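Local coordinates for protein glutathione S-transferase (Sphingobium chungbukense, PDB 6M1T) that binds glutathione and, as a bacterial beta-class transferase, probably conjugates it to electrophilic compounds in detoxification, at residues D26-D31 with R35-G40; H106-P111 with S126-N131; V160-P165 with G179-R184. All coordinates share one frame; numbering follows the deposited sequence.

How the interactions relate
Interaction 1 lies in the N-terminal, thioredoxin-like domain and interactions 2 and 3 in the helical C-terminal domain. The centre of interaction 1 is about 28 Å from that of interaction 2 and about 27 Å from that of interaction 3; its nearest atoms stay about 12 Å and 13 Å away. One bound glutathione bridges the gap: Arg35 of interaction 1 reaches its glycyl carboxylate through a weak hydrogen bond, while His106 of interaction 2 lies beside its sulfur. Interactions 2 and 3, with centres about 15 Å apart, touch directly, Phe109 CE1 meeting Pro165 CD at 3.8 Å. Interaction 3 holds a cysteine disulfide-bonded to Cys182; the Leu162 side chain is about 14 Å from glutathione.

Interaction 1 of 3, residues D26-D31 with R35-G40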
loop_
_atom_site.group_PDB
_atom_site.type_symbol
_atom_site.label_atom_id
_atom_site.label_comp_id
_atom_site.label_asym_id
_atom_site.label_seq_id
_atom_site.Cartn_x
_atom_site.Cartn_y
_atom_site.Cartn_z
ATOM N N ASP A 26 -0.457 -12.109 22.093
ATOM C CA ASP A 26 -0.653 -11.041 23.082
ATOM C C ASP A 26 -1.035 -9.807 22.273
ATOM O O ASP A 26 -0.419 -9.589 21.227
ATOM C CB ASP A 26 0.601 -10.800 23.920
ATOM C CG ASP A 26 1.073 -12.029 24.659
ATOM O OD1 ASP A 26 0.201 -12.771 25.137
ATOM O OD2 ASP A 26 2.296 -12.205 24.768
ATOM N N ALA A 27 -2.001 -9.042 22.743
ATOM C CA ALA A 27 -2.313 -7.712 22.205
ATOM C C ALA A 27 -1.710 -6.702 23.177
ATOM O O ALA A 27 -2.175 -6.674 24.312
ATOM C CB ALA A 27 -3.798 -7.523 22.055
ATOM N N VAL A 28 -0.732 -5.910 22.737
ATOM C CA VAL A 28 0.022 -4.977 23.621
ATOM C C VAL A 28 -0.287 -3.545 23.179
ATOM O O VAL A 28 -0.077 -3.251 22.008
ATOM C CB VAL A 28 1.513 -5.344 23.527
ATOM C CG1 VAL A 28 2.397 -4.397 24.288
ATOM C CG2 VAL A 28 1.717 -6.783 24.024
ATOM N N LYS A 29 -0.797 -2.703 24.086
ATOM C CA LYS A 29 -1.184 -1.301 23.783
ATOM C C LYS A 29 0.077 -0.416 23.699
ATOM O O LYS A 29 1.042 -0.593 24.477
ATOM C CB LYS A 29 -2.211 -0.783 24.794
ATOM C CG LYS A 29 -3.559 -1.491 24.723
ATOM C CD LYS A 29 -4.654 -0.814 25.554
ATOM C CE LYS A 29 -4.878 -1.448 26.909
ATOM N NZ LYS A 29 -5.652 -2.713 26.794
ATOM N N VAL A 30 0.067 0.498 22.742
ATOM C CA VAL A 30 1.091 1.567 22.596
ATOM C C VAL A 30 0.402 2.917 22.787
ATOM O O VAL A 30 -0.677 3.157 22.169
ATOM C CB VAL A 30 1.765 1.505 21.218
ATOM C CG1 VAL A 30 2.874 2.552 21.079
ATOM C CG2 VAL A 30 2.285 0.099 20.922
ATOM N N ASP A 31 1.088 3.813 23.485
ATOM C CA ASP A 31 0.708 5.241 23.594
ATOM C C ASP A 31 1.341 5.911 22.386
ATOM O O ASP A 31 2.567 5.928 22.320
ATOM C CB ASP A 31 1.194 5.871 24.911
ATOM C CG ASP A 31 0.697 7.304 25.076
ATOM O OD1 ASP A 31 0.705 8.064 24.042
ATOM O OD2 ASP A 31 0.235 7.651 26.207
ATOM N N ARG A 35 5.094 7.161 22.095
ATOM C CA ARG A 35 5.728 5.959 21.507
ATOM C C ARG A 35 6.223 5.027 22.616
ATOM O O ARG A 35 7.328 4.449 22.462
ATOM C CB ARG A 35 6.904 6.292 20.576
ATOM C CG ARG A 35 6.489 6.652 19.153
ATOM C CD ARG A 35 5.803 7.986 19.057
ATOM N NE ARG A 35 5.434 8.452 17.727
ATOM C CZ ARG A 35 5.853 9.589 17.162
ATOM N NH1 ARG A 35 6.742 10.375 17.755
ATOM N NH2 ARG A 35 5.395 9.932 15.971
ATOM N N LYS A 36 5.447 4.839 23.684
ATOM C CA LYS A 36 5.877 3.879 24.722
ATOM C C LYS A 36 4.831 2.764 24.783
ATOM O O LYS A 36 3.651 3.062 24.667
ATOM C CB LYS A 36 6.014 4.525 26.105
ATOM C CG LYS A 36 7.123 5.573 26.291
ATOM C CD LYS A 36 8.497 5.272 25.726
ATOM C CE LYS A 36 9.452 6.451 25.902
ATOM N NZ LYS A 36 8.902 7.738 25.370
ATOM N N VAL A 37 5.287 1.546 24.988
ATOM C CA VAL A 37 4.417 0.356 25.142
ATOM C C VAL A 37 3.839 0.445 26.554
ATOM O O VAL A 37 4.437 1.177 27.381
ATOM C CB VAL A 37 5.230 -0.915 24.861
ATOM C CG1 VAL A 37 4.375 -2.149 24.942
ATOM C CG2 VAL A 37 5.901 -0.823 23.507
ATOM N N GLU A 38 2.682 -0.171 26.802
ATOM C CA GLU A 38 2.009 -0.130 28.130
ATOM C C GLU A 38 2.926 -0.740 29.202
ATOM O O GLU A 38 2.692 -0.480 30.383
ATOM C CB GLU A 38 0.656 -0.844 28.092
ATOM C CG GLU A 38 0.694 -2.320 27.720
ATOM C CD GLU A 38 -0.741 -2.844 27.697
ATOM O OE1 GLU A 38 -1.504 -2.467 28.615
ATOM O OE2 GLU A 38 -1.151 -3.458 26.708
ATOM N N THR A 39 3.881 -1.565 28.794
ATOM C CA THR A 39 4.919 -2.191 29.646
ATOM C C THR A 39 6.017 -1.179 29.990
ATOM O O THR A 39 6.769 -1.459 30.913
ATOM C CB THR A 39 5.541 -3.392 28.934
ATOM O OG1 THR A 39 6.130 -2.874 27.744
ATOM C CG2 THR A 39 4.538 -4.470 28.592
ATOM N N GLY A 40 6.123 -0.076 29.242
ATOM C CA GLY A 40 7.141 0.979 29.420
ATOM C C GLY A 40 8.296 0.862 28.444
ATOM O O GLY A 40 9.110 1.783 28.412
#
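The carbonyl oxygen of Asp31 is gripped by two successive backbone N-H groups: Arg35 N at 2.8 Å from Asp31 O, and Lys36 N at 3.4 Å from the same atom, both weak bonds. A sounder one runs the other way, Asp31 N to Lys36 O at 2.9 Å. The peptide groups of Lys29 are tied twice to Glu38. Lys29 O accepts Glu38 N at 2.9 Å, and Lys29 N gives a bond to Glu38 OE2 at 2.8 Å that is nearly straight (174°) but comes from above the carboxylate plane, 42° out of it. Glu38 reaches this place because its CG sits between the backbone N and the carbonyl carbon (chi1 60°), after which the chain runs extended back over Lys29. The ammonium of Lys29 stays 4.5 Å from Glu38 OE1 (measured from NZ), too far for a salt bridge. Val30 and Val37, a non-hydrogen-bonded pair, turn to one face of the sheet, where both pack on Phe4 and Phe43. Asp31 OD1 accepts hydrogen bonds from Ala33 N and Thr34 N. With Arg35 (at positive phi) and Lys36 both facing Asp31, the geometry is that of a beta hairpin with a G1 bulge, whose residue Arg35 belongs to the glutathione site.

Interaction 2 of 3, residues H106-P111 with S126-N131; sequences HKAFVP and STAVKN. With GSH (glutathione), chain C.
Phe109 and Val129 meet by a CH-pi contact: Val129 CG2 stands over the centre of the Phe109 ring, 4.0 Å from its centroid and 7° off the ring normal. The second methyl extends the contact to the rim, Val129 CG1 lying 3.8 Å from Phe109 CZ. Both branches reach the ring because CG1 is anti to the backbone N (chi1 166°) and CG2 anti to the carbonyl carbon. In the plane of the ring, His106 O lies at its edge, and Phe105 packs edge-to-face with it. A plain apolar contact continues the seam, with Ala108 CB 3.7 Å from Val129 CG2 and 4.3 Å from Ala128 CB. This joins the end of helix 89-108 to helix 119-139 within the all-helical C-terminal domain of the glutathione transferase fold, and the small Ala108 is consistent with the close approach of the backbones, 5.7 Å between Ala108 CA and Val129 CA. With an alanine at Phe109, Val129 CG2 would probably lose the ring face it rests on and CG1 the rim, opening a gap beside Val129. As for ligand contacts, His106 NE2 lies 3.5 Å from glutathione SG2, the sulfur approaching the imidazole obliquely, while Cys10 touches the same histidine.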
loop_
_atom_site.group_PDB
_atom_site.type_symbol
_atom_site.label_atom_id
_atom_site.label_comp_id
_atom_site.label_asym_id
_atom_site.label_seq_id
_atom_site.Cartn_x
_atom_site.Cartn_y
_atom_site.Cartn_z
ATOM N N HIS A 106 -6.983 4.817 3.513
ATOM C CA HIS A 106 -6.386 5.188 4.827
ATOM C C HIS A 106 -5.924 6.629 4.725
ATOM O O HIS A 106 -6.204 7.405 5.659
ATOM C CB HIS A 106 -5.255 4.205 5.236
ATOM C CG HIS A 106 -4.676 4.409 6.617
ATOM N ND1 HIS A 106 -4.396 5.638 7.152
ATOM C CD2 HIS A 106 -4.255 3.524 7.542
ATOM C CE1 HIS A 106 -3.885 5.508 8.367
ATOM N NE2 HIS A 106 -3.794 4.224 8.632
ATOM N N LYS A 107 -5.134 6.948 3.698
ATOM C CA LYS A 107 -4.373 8.214 3.626
ATOM C C LYS A 107 -5.365 9.365 3.362
ATOM O O LYS A 107 -5.111 10.459 3.903
ATOM C CB LYS A 107 -3.199 8.109 2.634
ATOM C CG LYS A 107 -2.104 7.096 3.018
ATOM C CD LYS A 107 -1.734 7.091 4.497
ATOM C CE LYS A 107 -0.343 6.627 4.842
ATOM N NZ LYS A 107 0.566 7.783 5.097
ATOM N N ALA A 108 -6.510 9.119 2.698
ATOM C CA ALA A 108 -7.610 10.120 2.561
ATOM C C ALA A 108 -8.002 10.714 3.925
ATOM O O ALA A 108 -8.328 11.906 3.959
ATOM C CB ALA A 108 -8.825 9.524 1.876
ATOM N N PHE A 109 -7.992 9.927 5.001
ATOM C CA PHE A 109 -8.502 10.306 6.346
ATOM C C PHE A 109 -7.519 11.196 7.122
ATOM O O PHE A 109 -7.915 11.846 8.134
ATOM C CB PHE A 109 -8.765 9.080 7.203
ATOM C CG PHE A 109 -10.008 8.318 6.856
ATOM C CD1 PHE A 109 -11.235 8.665 7.429
ATOM C CD2 PHE A 109 -9.962 7.234 6.005
ATOM C CE1 PHE A 109 -12.369 7.946 7.092
ATOM C CE2 PHE A 109 -11.105 6.523 5.668
ATOM C CZ PHE A 109 -12.314 6.893 6.221
ATOM N N VAL A 110 -6.246 11.219 6.723
ATOM C CA VAL A 110 -5.173 11.720 7.640
ATOM C C VAL A 110 -5.414 13.186 8.036
ATOM O O VAL A 110 -5.339 13.477 9.229
ATOM C CB VAL A 110 -3.775 11.434 7.057
ATOM C CG1 VAL A 110 -2.683 12.189 7.799
ATOM C CG2 VAL A 110 -3.528 9.936 7.073
ATOM N N PRO A 111 -5.717 14.140 7.124
ATOM C CA PRO A 111 -6.051 15.514 7.521
ATOM C C PRO A 111 -7.256 15.611 8.473
ATOM O O PRO A 111 -7.243 16.438 9.377
ATOM C CB PRO A 111 -6.422 16.227 6.214
ATOM C CG PRO A 111 -5.774 15.370 5.123
ATOM C CD PRO A 111 -5.793 13.963 5.670
ATOM N N SER A 126 -12.535 15.420 3.697
ATOM C CA SER A 126 -13.991 15.109 3.742
ATOM C C SER A 126 -14.459 14.612 2.373
ATOM O O SER A 126 -15.077 13.512 2.312
ATOM C CB SER A 126 -14.808 16.304 4.178
ATOM O OG SER A 126 -14.966 16.325 5.587
ATOM N N THR A 127 -14.156 15.381 1.317
ATOM C CA THR A 127 -14.602 15.140 -0.084
ATOM C C THR A 127 -13.998 13.846 -0.630
ATOM O O THR A 127 -14.733 13.069 -1.277
ATOM C CB THR A 127 -14.202 16.294 -1.018
ATOM O OG1 THR A 127 -14.998 17.409 -0.638
ATOM C CG2 THR A 127 -14.403 15.984 -2.486
ATOM N N ALA A 128 -12.690 13.670 -0.452
ATOM C CA ALA A 128 -11.939 12.493 -0.934
ATOM C C ALA A 128 -12.509 11.232 -0.278
ATOM O O ALA A 128 -12.692 10.252 -0.971
ATOM C CB ALA A 128 -10.468 12.654 -0.650
ATOM N N VAL A 129 -12.759 11.274 1.024
ATOM C CA VAL A 129 -13.301 10.110 1.782
ATOM C C VAL A 129 -14.708 9.780 1.263
ATOM O O VAL A 129 -14.963 8.583 0.953
ATOM C CB VAL A 129 -13.309 10.374 3.289
ATOM C CG1 VAL A 129 -14.170 9.333 3.990
ATOM C CG2 VAL A 129 -11.876 10.419 3.834
ATOM N N LYS A 130 -15.575 10.789 1.106
ATOM C CA LYS A 130 -16.979 10.580 0.638
ATOM C C LYS A 130 -16.969 10.010 -0.781
ATOM O O LYS A 130 -17.791 9.103 -1.062
ATOM C CB LYS A 130 -17.778 11.877 0.816
ATOM C CG LYS A 130 -18.001 12.230 2.279
ATOM C CD LYS A 130 -19.132 13.200 2.559
ATOM C CE LYS A 130 -18.696 14.644 2.482
ATOM N NZ LYS A 130 -19.824 15.562 2.761
ATOM N N ASN A 131 -16.008 10.415 -1.623
ATOM C CA ASN A 131 -15.800 9.838 -2.981
ATOM C C ASN A 131 -15.456 8.344 -2.916
ATOM O O ASN A 131 -16.007 7.505 -3.713
ATOM C CB ASN A 131 -14.677 10.561 -3.728
ATOM C CG ASN A 131 -15.117 11.837 -4.417
ATOM O OD1 ASN A 131 -14.305 12.491 -5.071
ATOM N ND2 ASN A 131 -16.379 12.212 -4.264
HETATM N N1 GSH C . 1.261 2.148 6.183
HETATM C CA1 GSH C . 1.065 1.688 7.569
HETATM C C1 GSH C . 0.326 0.343 7.576
HETATM O O11 GSH C . -0.377 0.103 6.585
HETATM O O12 GSH C . 0.496 -0.408 8.596
HETATM C CB1 GSH C . 0.268 2.766 8.310
HETATM C CG1 GSH C . 0.257 2.619 9.807
HETATM C CD1 GSH C . -0.377 3.855 10.443
HETATM O OE1 GSH C . -0.450 4.946 9.864
HETATM N N2 GSH C . -0.798 3.699 11.690
HETATM C CA2 GSH C . -1.361 4.737 12.529
HETATM C C2 GSH C . -0.359 5.240 13.554
HETATM O O2 GSH C . 0.285 4.436 14.229
HETATM C CB2 GSH C . -2.638 4.268 13.224
HETATM S SG2 GSH C . -4.060 4.093 12.102
HETATM N N3 GSH C . -0.179 6.547 13.603
HETATM C CA3 GSH C . 0.710 7.176 14.549
HETATM C C3 GSH C . 1.735 8.095 13.878
HETATM O O31 GSH C . 1.837 8.041 12.636
HETATM O O32 GSH C . 2.423 8.821 14.625
#

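Interaction 3 of 3, residues V160-P165 with G179-R184; sequences VMLGWP and GAYCGR. With CYS (cysteine), chain D.
The Tyr181 ring is met at its edge, near its plane, by the Leu162 methyl CD1, 4.0 Å from Tyr181 CD2; the two side chains cross at about a right angle. Over one face of the Trp164 indole lie Met161 CA, above the centre, and Val160 O nearer the rim, so the ring lies back against residues of the preceding helix. Likewise the Arg184 guanidinium has Tyr181 CA over one face, offset toward the rim. The second contact across the segments is with sulfur: Leu162 CB and Leu162 CD1 each lie 3.7 Å from Cys182 SG. CD1 reaches the sulfur because CG is anti to the carbonyl carbon (chi1 -68°) and the chain then runs extended; CB lies there by the backbone alone. Cys182 SG is 2.1 Å from the sulfur of the bound cysteine, a covalent length, so the two form a mixed disulfide. The bound cysteine's SG also lies 3.9 Å from Leu162 CB, which packs beside the bridge. Tyr181 OH is satisfied by Asp155. The contact joins Leu162, of helix 153-162, to helix 176-186, while Leu162 also packs on Phe105 of helix 89-108 and Leu133 of helix 119-139, and Val160 meets helix 12-21.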
loop_
_atom_site.group_PDB
_atom_site.type_symbol
_atom_site.label_atom_id
_atom_site.label_comp_id
_atom_site.label_asym_id
_atom_site.label_seq_id
_atom_site.Cartn_x
_atom_site.Cartn_y
_atom_site.Cartn_z
ATOM N N VAL A 160 -12.619 -2.140 9.318
ATOM C CA VAL A 160 -11.994 -1.278 10.357
ATOM C C VAL A 160 -12.054 0.193 9.933
ATOM O O VAL A 160 -12.506 1.027 10.722
ATOM C CB VAL A 160 -10.577 -1.737 10.733
ATOM C CG1 VAL A 160 -9.875 -0.687 11.582
ATOM C CG2 VAL A 160 -10.628 -3.072 11.427
ATOM N N MET A 161 -11.637 0.528 8.726
ATOM C CA MET A 161 -11.649 1.913 8.212
ATOM C C MET A 161 -13.085 2.447 8.032
ATOM O O MET A 161 -13.253 3.633 8.170
ATOM C CB MET A 161 -10.861 1.966 6.894
ATOM C CG MET A 161 -9.407 1.532 7.094
ATOM S SD MET A 161 -8.438 1.906 5.576
ATOM C CE MET A 161 -7.468 0.423 5.413
ATOM N N LEU A 162 -14.095 1.599 7.788
ATOM C CA LEU A 162 -15.523 2.051 7.689
ATOM C C LEU A 162 -16.048 2.444 9.065
ATOM O O LEU A 162 -16.996 3.226 9.135
ATOM C CB LEU A 162 -16.362 0.947 7.033
ATOM C CG LEU A 162 -16.059 0.695 5.564
ATOM C CD1 LEU A 162 -16.988 -0.385 5.024
ATOM C CD2 LEU A 162 -16.175 1.931 4.733
ATOM N N GLY A 163 -15.354 2.052 10.137
ATOM C CA GLY A 163 -15.597 2.620 11.475
ATOM C C GLY A 163 -15.104 4.041 11.685
ATOM O O GLY A 163 -15.455 4.595 12.750
ATOM N N TRP A 164 -14.316 4.637 10.768
ATOM C CA TRP A 164 -13.691 5.971 10.981
ATOM C C TRP A 164 -14.563 7.166 10.583
ATOM O O TRP A 164 -14.554 8.160 11.294
ATOM C CB TRP A 164 -12.346 6.055 10.260
ATOM C CG TRP A 164 -11.333 5.136 10.853
ATOM C CD1 TRP A 164 -11.379 4.438 12.020
ATOM C CD2 TRP A 164 -10.068 4.836 10.249
ATOM N NE1 TRP A 164 -10.212 3.731 12.194
ATOM C CE2 TRP A 164 -9.406 3.932 11.100
ATOM C CE3 TRP A 164 -9.488 5.231 9.054
ATOM C CZ2 TRP A 164 -8.142 3.425 10.795
ATOM C CZ3 TRP A 164 -8.259 4.705 8.727
ATOM C CH2 TRP A 164 -7.594 3.829 9.595
ATOM N N PRO A 165 -15.288 7.147 9.457
ATOM C CA PRO A 165 -16.056 8.326 9.033
ATOM C C PRO A 165 -16.965 8.870 10.146
ATOM O O PRO A 165 -17.073 10.089 10.262
ATOM C CB PRO A 165 -16.862 7.800 7.844
ATOM C CG PRO A 165 -16.036 6.680 7.294
ATOM C CD PRO A 165 -15.370 6.049 8.495
ATOM N N GLY A 179 -23.183 0.064 5.092
ATOM C CA GLY A 179 -23.983 -0.218 6.302
ATOM C C GLY A 179 -24.260 -1.702 6.487
ATOM O O GLY A 179 -23.921 -2.258 7.552
ATOM N N ALA A 180 -24.874 -2.352 5.505
ATOM C CA ALA A 180 -25.244 -3.787 5.591
ATOM C C ALA A 180 -23.983 -4.654 5.715
ATOM O O ALA A 180 -23.989 -5.671 6.435
ATOM C CB ALA A 180 -26.039 -4.166 4.366
ATOM N N TYR A 181 -22.964 -4.315 4.925
ATOM C CA TYR A 181 -21.654 -5.007 4.885
ATOM C C TYR A 181 -21.091 -4.997 6.307
ATOM O O TYR A 181 -20.680 -6.072 6.760
ATOM C CB TYR A 181 -20.763 -4.329 3.835
ATOM C CG TYR A 181 -19.337 -4.786 3.729
ATOM C CD1 TYR A 181 -19.024 -5.930 3.030
ATOM C CD2 TYR A 181 -18.306 -4.039 4.291
ATOM C CE1 TYR A 181 -17.719 -6.348 2.887
ATOM C CE2 TYR A 181 -16.988 -4.422 4.129
ATOM C CZ TYR A 181 -16.699 -5.581 3.444
ATOM O OH TYR A 181 -15.424 -5.993 3.252
ATOM N N CYS A 182 -21.137 -3.854 6.980
ATOM C CA CYS A 182 -20.539 -3.667 8.335
ATOM C C CYS A 182 -21.424 -4.418 9.333
ATOM O O CYS A 182 -20.908 -5.205 10.147
ATOM C CB CYS A 182 -20.479 -2.204 8.756
ATOM S SG CYS A 182 -19.144 -1.276 7.943
ATOM N N GLY A 183 -22.734 -4.234 9.183
ATOM C CA GLY A 183 -23.764 -5.082 9.819
ATOM C C GLY A 183 -23.430 -6.556 9.851
ATOM O O GLY A 183 -23.404 -7.113 10.962
ATOM N N ARG A 184 -23.221 -7.189 8.696
ATOM C CA ARG A 184 -22.918 -8.638 8.611
ATOM C C ARG A 184 -21.586 -8.907 9.316
ATOM O O ARG A 184 -21.492 -9.860 10.093
ATOM C CB ARG A 184 -22.887 -9.114 7.157
ATOM C CG ARG A 184 -24.238 -9.004 6.456
ATOM C CD ARG A 184 -24.278 -9.623 5.072
ATOM N NE ARG A 184 -23.189 -9.237 4.176
ATOM C CZ ARG A 184 -23.177 -8.166 3.380
ATOM N NH1 ARG A 184 -24.184 -7.313 3.377
ATOM N NH2 ARG A 184 -22.138 -7.941 2.597
HETATM N N CYS D . -21.316 2.170 11.371
HETATM C CA CYS D . -21.487 1.542 10.025
HETATM C C CYS D . -22.381 0.297 10.138
HETATM O O CYS D . -22.187 -0.473 11.114
HETATM C CB CYS D . -20.122 1.216 9.423
HETATM S SG CYS D . -20.164 0.520 7.743
#